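Local coordinates for protein probable acrylyl-CoA reductase AcuI (Escherichia coli, PDB 1O89) that probably catalyses the NADPH-dependent reduction of acrylyl-CoA to propanoyl-CoA, working as a homodimer of the zinc-containing alcohol dehydrogenase family, at residues I74-F86 with L106-A120. Residues are numbered along the deposited sequence; the frame is centred on the assembly and turned at random.
Sequences IIRNFPMIPGIDF and LTGWGVGENHWGGLA
In the GroES-like domain of this alcohol dehydrogenase relative, the hairpin of strands 85-93 and 103-107 runs out into two loops, 74-84 and 108-120, that pack on each other. F86 and L106 form an antiparallel hydrogen-bonded pair, and L106 CB lies over one face of the F86 ring, a CH-pi contact 3.9 Å from its centroid. Beyond the strands, successive carbonyls keep the loops joined: I81 O takes G117 N, P82 O takes L119 N at 2.9 Å, and G83 O receives G118 N in its carbonyl plane, on a lone pair. Glycine suits G83 and G112, since a CB on either would run into the opposite backbone. A water bridges the same two residues, accepting from G83 N and donating to G112 O.

W116 suits its place by being both flat and polar at one edge. Its NE1 reaches P79 O at 3.0 Å in a nearly straight bond (164°), the oxygen lying close to the indole plane. I81, with CG1 beside its own backbone N (chi1 -66°), lays CD1 over one indole face, 3.4 Å from W116 CE3, while M80 SD meets the indole edge in a Met-aromatic contact. A leucine in place of W116 would probably leave P79 O without this donor and I81 without its flat platform.

E113 packs CG against I74 CG2 at 3.7 Å, and its carboxylate forms a salt bridge with K63 of helix 62-69, which also borders I74 and I84. Strand 51-59 lies against F86, and helix 139-161 covers D85 and T107.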
loop_
_atom_site.group_PDB
_atom_site.type_symbol
_atom_site.label_atom_id
_atom_site.label_comp_id
_atom_site.label_asym_id
_atom_site.label_seq_id
_atom_site.Cartn_x
_atom_site.Cartn_y
_atom_site.Cartn_z
ATOM N N ILE A 74 7.069 -23.350 12.244
ATOM C CA ILE A 74 7.794 -22.806 11.096
ATOM C C ILE A 74 8.335 -23.951 10.237
ATOM O O ILE A 74 8.856 -23.735 9.131
ATOM C CB ILE A 74 8.928 -21.878 11.621
ATOM C CG1 ILE A 74 8.307 -20.583 12.151
ATOM C CG2 ILE A 74 9.994 -21.571 10.551
ATOM C CD1 ILE A 74 9.187 -19.831 13.100
ATOM N N ILE A 75 8.195 -25.175 10.750
ATOM C CA ILE A 75 8.774 -26.349 10.115
ATOM C C ILE A 75 7.722 -27.444 9.995
ATOM O O ILE A 75 7.111 -27.871 10.975
ATOM C CB ILE A 75 10.018 -26.829 10.901
ATOM C CG1 ILE A 75 10.974 -25.642 11.110
ATOM C CG2 ILE A 75 10.699 -28.008 10.171
ATOM C CD1 ILE A 75 12.398 -26.011 11.342
ATOM N N ARG A 76 7.518 -27.866 8.755
ATOM C CA ARG A 76 6.579 -28.918 8.414
ATOM C C ARG A 76 7.344 -30.211 8.090
ATOM O O ARG A 76 6.840 -31.303 8.341
ATOM C CB ARG A 76 5.734 -28.458 7.218
ATOM C CG ARG A 76 5.209 -29.579 6.337
ATOM C CD ARG A 76 4.128 -29.168 5.363
ATOM N NE ARG A 76 3.365 -30.340 4.965
ATOM C CZ ARG A 76 2.042 -30.404 4.884
ATOM N NH1 ARG A 76 1.274 -29.352 5.160
ATOM N NH2 ARG A 76 1.476 -31.537 4.511
ATOM N N ASN A 77 8.563 -30.073 7.557
ATOM C CA ASN A 77 9.310 -31.187 6.989
ATOM C C ASN A 77 10.538 -31.534 7.810
ATOM O O ASN A 77 11.425 -30.708 8.002
ATOM C CB ASN A 77 9.741 -30.859 5.559
ATOM C CG ASN A 77 8.582 -30.420 4.685
ATOM O OD1 ASN A 77 8.119 -29.292 4.808
ATOM N ND2 ASN A 77 8.114 -31.297 3.799
ATOM N N PHE A 78 10.585 -32.781 8.263
ATOM C CA PHE A 78 11.656 -33.300 9.081
ATOM C C PHE A 78 12.260 -34.541 8.405
ATOM O O PHE A 78 11.557 -35.282 7.724
ATOM C CB PHE A 78 11.128 -33.651 10.469
ATOM C CG PHE A 78 10.586 -32.470 11.232
ATOM C CD1 PHE A 78 11.420 -31.708 12.055
ATOM C CD2 PHE A 78 9.238 -32.120 11.141
ATOM C CE1 PHE A 78 10.922 -30.617 12.761
ATOM C CE2 PHE A 78 8.734 -31.032 11.851
ATOM C CZ PHE A 78 9.580 -30.279 12.662
ATOM N N PRO A 79 13.555 -34.788 8.599
ATOM C CA PRO A 79 14.415 -33.990 9.477
ATOM C C PRO A 79 14.819 -32.668 8.820
ATOM O O PRO A 79 14.800 -32.578 7.597
ATOM C CB PRO A 79 15.642 -34.895 9.697
ATOM C CG PRO A 79 15.604 -35.945 8.611
ATOM C CD PRO A 79 14.286 -35.881 7.938
ATOM N N MET A 80 15.190 -31.671 9.619
ATOM C CA MET A 80 15.474 -30.330 9.090
ATOM C C MET A 80 16.670 -29.710 9.759
ATOM O O MET A 80 16.791 -29.780 10.969
ATOM C CB MET A 80 14.252 -29.424 9.308
ATOM C CG MET A 80 14.409 -27.986 8.831
ATOM S SD MET A 80 14.862 -27.841 7.101
ATOM C CE MET A 80 13.715 -28.917 6.379
ATOM N N ILE A 81 17.547 -29.094 8.970
ATOM C CA ILE A 81 18.624 -28.264 9.503
ATOM C C ILE A 81 18.153 -26.800 9.488
ATOM O O ILE A 81 17.915 -26.250 8.416
ATOM C CB ILE A 81 19.887 -28.391 8.667
ATOM C CG1 ILE A 81 20.468 -29.803 8.766
ATOM C CG2 ILE A 81 20.927 -27.376 9.131
ATOM C CD1 ILE A 81 21.616 -30.052 7.804
ATOM N N PRO A 82 18.021 -26.174 10.655
ATOM C CA PRO A 82 17.555 -24.791 10.737
ATOM C C PRO A 82 18.660 -23.795 10.381
ATOM O O PRO A 82 19.760 -24.180 9.985
ATOM C CB PRO A 82 17.140 -24.652 12.196
ATOM C CG PRO A 82 18.016 -25.608 12.931
ATOM C CD PRO A 82 18.355 -26.719 11.979
ATOM N N GLY A 83 18.352 -22.515 10.514
ATOM C CA GLY A 83 19.270 -21.428 10.166
ATOM C C GLY A 83 18.818 -20.757 8.883
ATOM O O GLY A 83 19.223 -21.172 7.800
ATOM N N ILE A 84 17.975 -19.731 8.999
ATOM C CA ILE A 84 17.496 -19.025 7.818
ATOM C C ILE A 84 18.549 -18.144 7.183
ATOM O O ILE A 84 18.392 -17.749 6.034
ATOM C CB ILE A 84 16.202 -18.198 8.101
ATOM C CG1 ILE A 84 16.446 -17.077 9.124
ATOM C CG2 ILE A 84 15.074 -19.126 8.557
ATOM C CD1 ILE A 84 15.207 -16.210 9.378
ATOM N N ASP A 85 19.601 -17.820 7.929
ATOM C CA ASP A 85 20.724 -17.041 7.407
ATOM C C ASP A 85 22.021 -17.846 7.479
ATOM O O ASP A 85 22.246 -18.569 8.446
ATOM C CB ASP A 85 20.983 -15.809 8.274
ATOM C CG ASP A 85 19.795 -14.901 8.411
ATOM O OD1 ASP A 85 18.803 -15.000 7.640
ATOM O OD2 ASP A 85 19.796 -14.023 9.303
ATOM N N PHE A 86 22.868 -17.731 6.468
ATOM C CA PHE A 86 24.251 -18.160 6.614
ATOM C C PHE A 86 25.191 -17.346 5.743
ATOM O O PHE A 86 24.767 -16.678 4.819
ATOM C CB PHE A 86 24.419 -19.676 6.359
ATOM C CG PHE A 86 24.159 -20.116 4.934
ATOM C CD1 PHE A 86 25.088 -19.891 3.938
ATOM C CD2 PHE A 86 23.002 -20.792 4.609
ATOM C CE1 PHE A 86 24.849 -20.317 2.636
ATOM C CE2 PHE A 86 22.769 -21.226 3.310
ATOM C CZ PHE A 86 23.693 -20.986 2.331
ATOM N N LEU A 106 23.530 -15.794 2.425
ATOM C CA LEU A 106 22.173 -16.157 2.095
ATOM C C LEU A 106 21.278 -15.802 3.254
ATOM O O LEU A 106 21.643 -16.047 4.415
ATOM C CB LEU A 106 22.066 -17.661 1.822
ATOM C CG LEU A 106 20.658 -18.121 1.410
ATOM C CD1 LEU A 106 20.710 -19.230 0.368
ATOM C CD2 LEU A 106 19.807 -18.579 2.612
ATOM N N THR A 107 20.136 -15.190 2.941
ATOM C CA THR A 107 18.977 -15.154 3.833
ATOM C C THR A 107 17.723 -15.554 3.058
ATOM O O THR A 107 17.640 -15.358 1.846
ATOM C CB THR A 107 18.810 -13.773 4.497
ATOM O OG1 THR A 107 18.511 -12.774 3.511
ATOM C CG2 THR A 107 20.150 -13.325 5.102
ATOM N N GLY A 108 16.771 -16.151 3.771
ATOM C CA GLY A 108 15.462 -16.478 3.231
ATOM C C GLY A 108 15.391 -17.660 2.268
ATOM O O GLY A 108 16.162 -18.616 2.351
ATOM N N TRP A 109 14.428 -17.566 1.365
ATOM C CA TRP A 109 14.124 -18.552 0.318
ATOM C C TRP A 109 13.553 -19.875 0.843
ATOM O O TRP A 109 13.392 -20.810 0.084
ATOM C CB TRP A 109 15.332 -18.798 -0.590
ATOM C CG TRP A 109 15.769 -17.595 -1.377
ATOM C CD1 TRP A 109 16.916 -16.891 -1.212
ATOM C CD2 TRP A 109 15.076 -16.971 -2.459
ATOM N NE1 TRP A 109 16.983 -15.861 -2.115
ATOM C CE2 TRP A 109 15.865 -15.888 -2.898
ATOM C CE3 TRP A 109 13.873 -17.227 -3.121
ATOM C CZ2 TRP A 109 15.492 -15.069 -3.950
ATOM C CZ3 TRP A 109 13.494 -16.397 -4.167
ATOM C CH2 TRP A 109 14.301 -15.336 -4.570
ATOM N N GLY A 110 13.172 -19.915 2.118
ATOM C CA GLY A 110 12.710 -21.132 2.771
ATOM C C GLY A 110 13.855 -21.921 3.414
ATOM O O GLY A 110 13.627 -22.937 4.075
ATOM N N VAL A 111 15.085 -21.454 3.223
ATOM C CA VAL A 111 16.254 -22.081 3.817
ATOM C C VAL A 111 16.137 -22.013 5.340
ATOM O O VAL A 111 15.747 -20.993 5.905
ATOM C CB VAL A 111 17.560 -21.411 3.317
ATOM C CG1 VAL A 111 18.779 -22.039 3.949
ATOM C CG2 VAL A 111 17.658 -21.507 1.786
ATOM N N GLY A 112 16.481 -23.109 6.006
ATOM C CA GLY A 112 16.247 -23.237 7.435
ATOM C C GLY A 112 14.827 -23.583 7.851
ATOM O O GLY A 112 14.593 -23.820 9.033
ATOM N N GLU A 113 13.898 -23.631 6.899
ATOM C CA GLU A 113 12.493 -23.914 7.176
ATOM C C GLU A 113 12.016 -25.166 6.441
ATOM O O GLU A 113 11.621 -26.141 7.077
ATOM C CB GLU A 113 11.602 -22.725 6.794
ATOM C CG GLU A 113 11.979 -21.426 7.484
ATOM C CD GLU A 113 11.083 -20.276 7.071
ATOM O OE1 GLU A 113 9.997 -20.108 7.678
ATOM O OE2 GLU A 113 11.454 -19.551 6.124
ATOM N N ASN A 114 12.031 -25.131 5.112
ATOM C CA ASN A 114 11.692 -26.308 4.321
ATOM C C ASN A 114 12.841 -26.784 3.428
ATOM O O ASN A 114 12.661 -27.660 2.578
ATOM C CB ASN A 114 10.405 -26.070 3.518
ATOM C CG ASN A 114 10.517 -24.915 2.539
ATOM O OD1 ASN A 114 11.613 -24.513 2.134
ATOM N ND2 ASN A 114 9.370 -24.382 2.141
ATOM N N HIS A 115 14.027 -26.227 3.661
ATOM C CA HIS A 115 15.217 -26.594 2.922
ATOM C C HIS A 115 16.401 -26.485 3.887
ATOM O O HIS A 115 16.556 -25.465 4.530
ATOM C CB HIS A 115 15.368 -25.667 1.703
ATOM C CG HIS A 115 16.591 -25.925 0.882
ATOM N ND1 HIS A 115 16.534 -26.397 -0.409
ATOM C CD2 HIS A 115 17.908 -25.765 1.164
ATOM C CE1 HIS A 115 17.760 -26.531 -0.884
ATOM N NE2 HIS A 115 18.613 -26.144 0.048
ATOM N N TRP A 116 17.215 -27.530 4.001
ATOM C CA TRP A 116 18.315 -27.571 4.965
ATOM C C TRP A 116 19.156 -26.307 4.898
ATOM O O TRP A 116 19.648 -25.944 3.843
ATOM C CB TRP A 116 19.218 -28.792 4.747
ATOM C CG TRP A 116 18.650 -30.098 5.244
ATOM C CD1 TRP A 116 17.381 -30.335 5.706
ATOM C CD2 TRP A 116 19.335 -31.346 5.322
ATOM N NE1 TRP A 116 17.240 -31.654 6.064
ATOM C CE2 TRP A 116 18.430 -32.297 5.846
ATOM C CE3 TRP A 116 20.634 -31.767 5.001
ATOM C CZ2 TRP A 116 18.781 -33.635 6.051
ATOM C CZ3 TRP A 116 20.983 -33.097 5.218
ATOM C CH2 TRP A 116 20.055 -34.012 5.736
ATOM N N GLY A 117 19.360 -25.678 6.046
ATOM C CA GLY A 117 19.935 -24.354 6.104
ATOM C C GLY A 117 21.260 -24.249 6.802
ATOM O O GLY A 117 22.103 -25.127 6.685
ATOM N N GLY A 118 21.415 -23.177 7.574
ATOM C CA GLY A 118 22.721 -22.666 7.953
ATOM C C GLY A 118 23.418 -23.287 9.126
ATOM O O GLY A 118 24.618 -23.104 9.275
ATOM N N LEU A 119 22.705 -24.015 9.972
ATOM C CA LEU A 119 23.324 -24.565 11.182
ATOM C C LEU A 119 23.986 -25.902 10.864
ATOM O O LEU A 119 23.634 -26.956 11.382
ATOM C CB LEU A 119 22.313 -24.647 12.341
ATOM C CG LEU A 119 21.985 -23.353 13.139
ATOM C CD1 LEU A 119 23.038 -22.265 13.053
ATOM C CD2 LEU A 119 20.728 -22.765 12.654
ATOM N N ALA A 120 24.990 -25.821 10.005
ATOM C CA ALA A 120 25.656 -26.983 9.449
ATOM C C ALA A 120 26.946 -26.519 8.784
ATOM O O ALA A 120 27.041 -25.362 8.384
ATOM C CB ALA A 120 24.766 -27.659 8.440
HETATM O O HOH W 1 15.114 -22.077 10.850
#